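Aminotransferase (Neisseria meningitidis Z2491, PDB 3JTX) probably transfers amino groups between amino acids and oxo acids using pyridoxal 5'-phosphate, as a class I and II aminotransferase. Local coordinates at residues E143-N148 with E163-R168. Sequence-based numbering, arbitrary orientation.
Sequences EIHFAN and EEVWKR
Three N-H groups converge on OE1 of Glu143: NE2 of His145 at 2.6 Å, and NH1 and NH2 of Arg168, each 2.9 Å from that same oxygen. The imidazole donor, two residues along the strand, lies with the oxygen almost exactly in its ring plane and meets the carboxylate on its anti side, tilted out of the carboxylate plane. Arg168 grips it end-on, with OE1 in the guanidinium plane between its two terminal nitrogens; OE1 offers its syn lone pair to NH2, whereas NH1 comes from above the carboxylate plane. The carboxylate and guanidinium planes stand nearly perpendicular, 88° apart. Glu143 gets there by an extended chain, its CG anti to the backbone N (chi1 -159°).

A second carboxylate grips the guanidinium side-on. Glu164, four residues before Arg168, accepts from NH2 through OE1 at 3.1 Å and from NE through OE2 at 2.9 Å, while NH1 also donates to the carbonyl of Lys120. Together these bonds limit the guanidinium's rotation, although OE2 of Glu164 is tilted from its plane, and the two acids probably stabilise its positive charge.

In the chain's large mixed sheet, at the heart of the aminotransferase fold, strand 143-148 is outermost; the short helix 163-167 packs against one of its faces and leads directly into strand 169-175, two places further in. Beside the salt bridges the packing is apolar: Val165 CG1 sits over the centre of the His145 ring in a CH-pi contact, 3.8 Å from the centroid and 11° off the normal, and CG2 reaches CE1 at 3.6 Å. ND1 of His145 hydrogen-bonds a glycerol, probably from the crystallisation liquor.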
loop_
_atom_site.group_PDB
_atom_site.type_symbol
_atom_site.label_atom_id
_atom_site.label_comp_id
_atom_site.label_asym_id
_atom_site.label_seq_id
_atom_site.Cartn_x
_atom_site.Cartn_y
_atom_site.Cartn_z
ATOM N N GLU A 143 -14.017 8.142 -16.272
ATOM C CA GLU A 143 -15.358 8.647 -16.104
ATOM C C GLU A 143 -16.162 7.537 -15.427
ATOM O O GLU A 143 -16.149 6.392 -15.904
ATOM C CB GLU A 143 -15.901 8.927 -17.499
ATOM C CG GLU A 143 -17.026 9.859 -17.596
ATOM C CD GLU A 143 -17.348 10.160 -19.046
ATOM O OE1 GLU A 143 -17.845 9.256 -19.747
ATOM O OE2 GLU A 143 -17.076 11.295 -19.484
ATOM N N ILE A 144 -16.836 7.840 -14.316
ATOM C CA ILE A 144 -17.631 6.817 -13.630
ATOM C C ILE A 144 -19.089 6.848 -14.095
ATOM O O ILE A 144 -19.695 7.919 -14.209
ATOM C CB ILE A 144 -17.529 6.893 -12.083
ATOM C CG1 ILE A 144 -18.256 5.685 -11.465
ATOM C CG2 ILE A 144 -18.083 8.234 -11.548
ATOM C CD1 ILE A 144 -17.686 5.188 -10.164
ATOM N N HIS A 145 -19.622 5.664 -14.402
ATOM C CA HIS A 145 -20.984 5.508 -14.852
ATOM C C HIS A 145 -21.676 4.484 -13.972
ATOM O O HIS A 145 -21.032 3.577 -13.452
ATOM C CB HIS A 145 -21.015 5.114 -16.325
ATOM C CG HIS A 145 -20.562 6.210 -17.239
ATOM N ND1 HIS A 145 -21.444 7.032 -17.907
ATOM C CD2 HIS A 145 -19.323 6.640 -17.572
ATOM C CE1 HIS A 145 -20.768 7.909 -18.628
ATOM N NE2 HIS A 145 -19.480 7.693 -18.442
ATOM N N PHE A 146 -22.980 4.653 -13.776
ATOM C CA PHE A 146 -23.713 3.928 -12.742
ATOM C C PHE A 146 -24.826 3.048 -13.293
ATOM O O PHE A 146 -25.665 3.507 -14.062
ATOM C CB PHE A 146 -24.254 4.929 -11.705
ATOM C CG PHE A 146 -23.168 5.601 -10.904
ATOM C CD1 PHE A 146 -22.480 4.901 -9.922
ATOM C CD2 PHE A 146 -22.833 6.925 -11.131
ATOM C CE1 PHE A 146 -21.468 5.508 -9.192
ATOM C CE2 PHE A 146 -21.825 7.536 -10.411
ATOM C CZ PHE A 146 -21.149 6.837 -9.426
ATOM N N ALA A 147 -24.794 1.765 -12.923
ATOM C CA ALA A 147 -25.871 0.819 -13.192
ATOM C C ALA A 147 -26.709 0.693 -11.914
ATOM O O ALA A 147 -26.253 0.100 -10.929
ATOM C CB ALA A 147 -25.315 -0.540 -13.605
ATOM N N ASN A 148 -27.916 1.260 -11.928
ATOM C CA ASN A 148 -28.779 1.305 -10.742
ATOM C C ASN A 148 -29.274 -0.063 -10.320
ATOM O O ASN A 148 -29.497 -0.940 -11.164
ATOM C CB ASN A 148 -29.987 2.227 -10.955
ATOM C CG ASN A 148 -29.611 3.689 -10.988
ATOM O OD1 ASN A 148 -28.493 4.087 -10.644
ATOM N ND2 ASN A 148 -30.547 4.507 -11.441
ATOM N N GLU A 163 -24.768 2.437 -25.442
ATOM C CA GLU A 163 -23.762 1.771 -26.278
ATOM C C GLU A 163 -22.509 2.624 -26.374
ATOM O O GLU A 163 -21.401 2.103 -26.375
ATOM C CB GLU A 163 -24.283 1.506 -27.704
ATOM C CG GLU A 163 -25.475 0.562 -27.793
ATOM C CD GLU A 163 -26.118 0.544 -29.179
ATOM O OE1 GLU A 163 -25.390 0.320 -30.180
ATOM O OE2 GLU A 163 -27.354 0.761 -29.267
ATOM N N GLU A 164 -22.698 3.938 -26.468
ATOM C CA GLU A 164 -21.590 4.885 -26.528
ATOM C C GLU A 164 -20.660 4.745 -25.317
ATOM O O GLU A 164 -19.433 4.699 -25.457
ATOM C CB GLU A 164 -22.131 6.323 -26.615
ATOM C CG GLU A 164 -21.088 7.372 -27.031
ATOM C CD GLU A 164 -20.191 7.873 -25.874
ATOM O OE1 GLU A 164 -20.648 7.934 -24.706
ATOM O OE2 GLU A 164 -19.014 8.223 -26.153
ATOM N N VAL A 165 -21.241 4.669 -24.129
ATOM C CA VAL A 165 -20.447 4.433 -22.922
ATOM C C VAL A 165 -19.836 3.033 -22.944
ATOM O O VAL A 165 -18.648 2.883 -22.683
ATOM C CB VAL A 165 -21.289 4.601 -21.659
ATOM C CG1 VAL A 165 -20.482 4.212 -20.404
ATOM C CG2 VAL A 165 -21.806 6.042 -21.565
ATOM N N TRP A 166 -20.638 2.007 -23.244
ATOM C CA TRP A 166 -20.102 0.632 -23.263
ATOM C C TRP A 166 -18.866 0.521 -24.143
ATOM O O TRP A 166 -17.904 -0.135 -23.769
ATOM C CB TRP A 166 -21.139 -0.413 -23.701
ATOM C CG TRP A 166 -22.103 -0.802 -22.645
ATOM C CD1 TRP A 166 -23.459 -0.655 -22.685
ATOM C CD2 TRP A 166 -21.799 -1.387 -21.368
ATOM N NE1 TRP A 166 -24.015 -1.104 -21.509
ATOM C CE2 TRP A 166 -23.019 -1.567 -20.688
ATOM C CE3 TRP A 166 -20.614 -1.785 -20.743
ATOM C CZ2 TRP A 166 -23.086 -2.115 -19.405
ATOM C CZ3 TRP A 166 -20.676 -2.323 -19.467
ATOM C CH2 TRP A 166 -21.905 -2.481 -18.809
ATOM N N LYS A 167 -18.882 1.181 -25.302
ATOM C CA LYS A 167 -17.749 1.102 -26.219
ATOM C C LYS A 167 -16.450 1.671 -25.637
ATOM O O LYS A 167 -15.375 1.281 -26.080
ATOM C CB LYS A 167 -18.079 1.774 -27.544
ATOM C CG LYS A 167 -19.064 0.987 -28.399
ATOM C CD LYS A 167 -19.458 1.768 -29.653
ATOM C CE LYS A 167 -20.286 0.909 -30.605
ATOM N NZ LYS A 167 -20.599 1.610 -31.881
ATOM N N ARG A 168 -16.566 2.570 -24.651
ATOM C CA ARG A 168 -15.422 3.165 -23.958
ATOM C C ARG A 168 -15.151 2.532 -22.580
ATOM O O ARG A 168 -14.301 3.033 -21.847
ATOM C CB ARG A 168 -15.665 4.667 -23.699
ATOM C CG ARG A 168 -15.959 5.504 -24.902
ATOM C CD ARG A 168 -15.962 7.007 -24.572
ATOM N NE ARG A 168 -17.227 7.449 -23.985
ATOM C CZ ARG A 168 -17.386 7.932 -22.755
ATOM N NH1 ARG A 168 -16.366 8.049 -21.917
ATOM N NH2 ARG A 168 -18.593 8.305 -22.358
#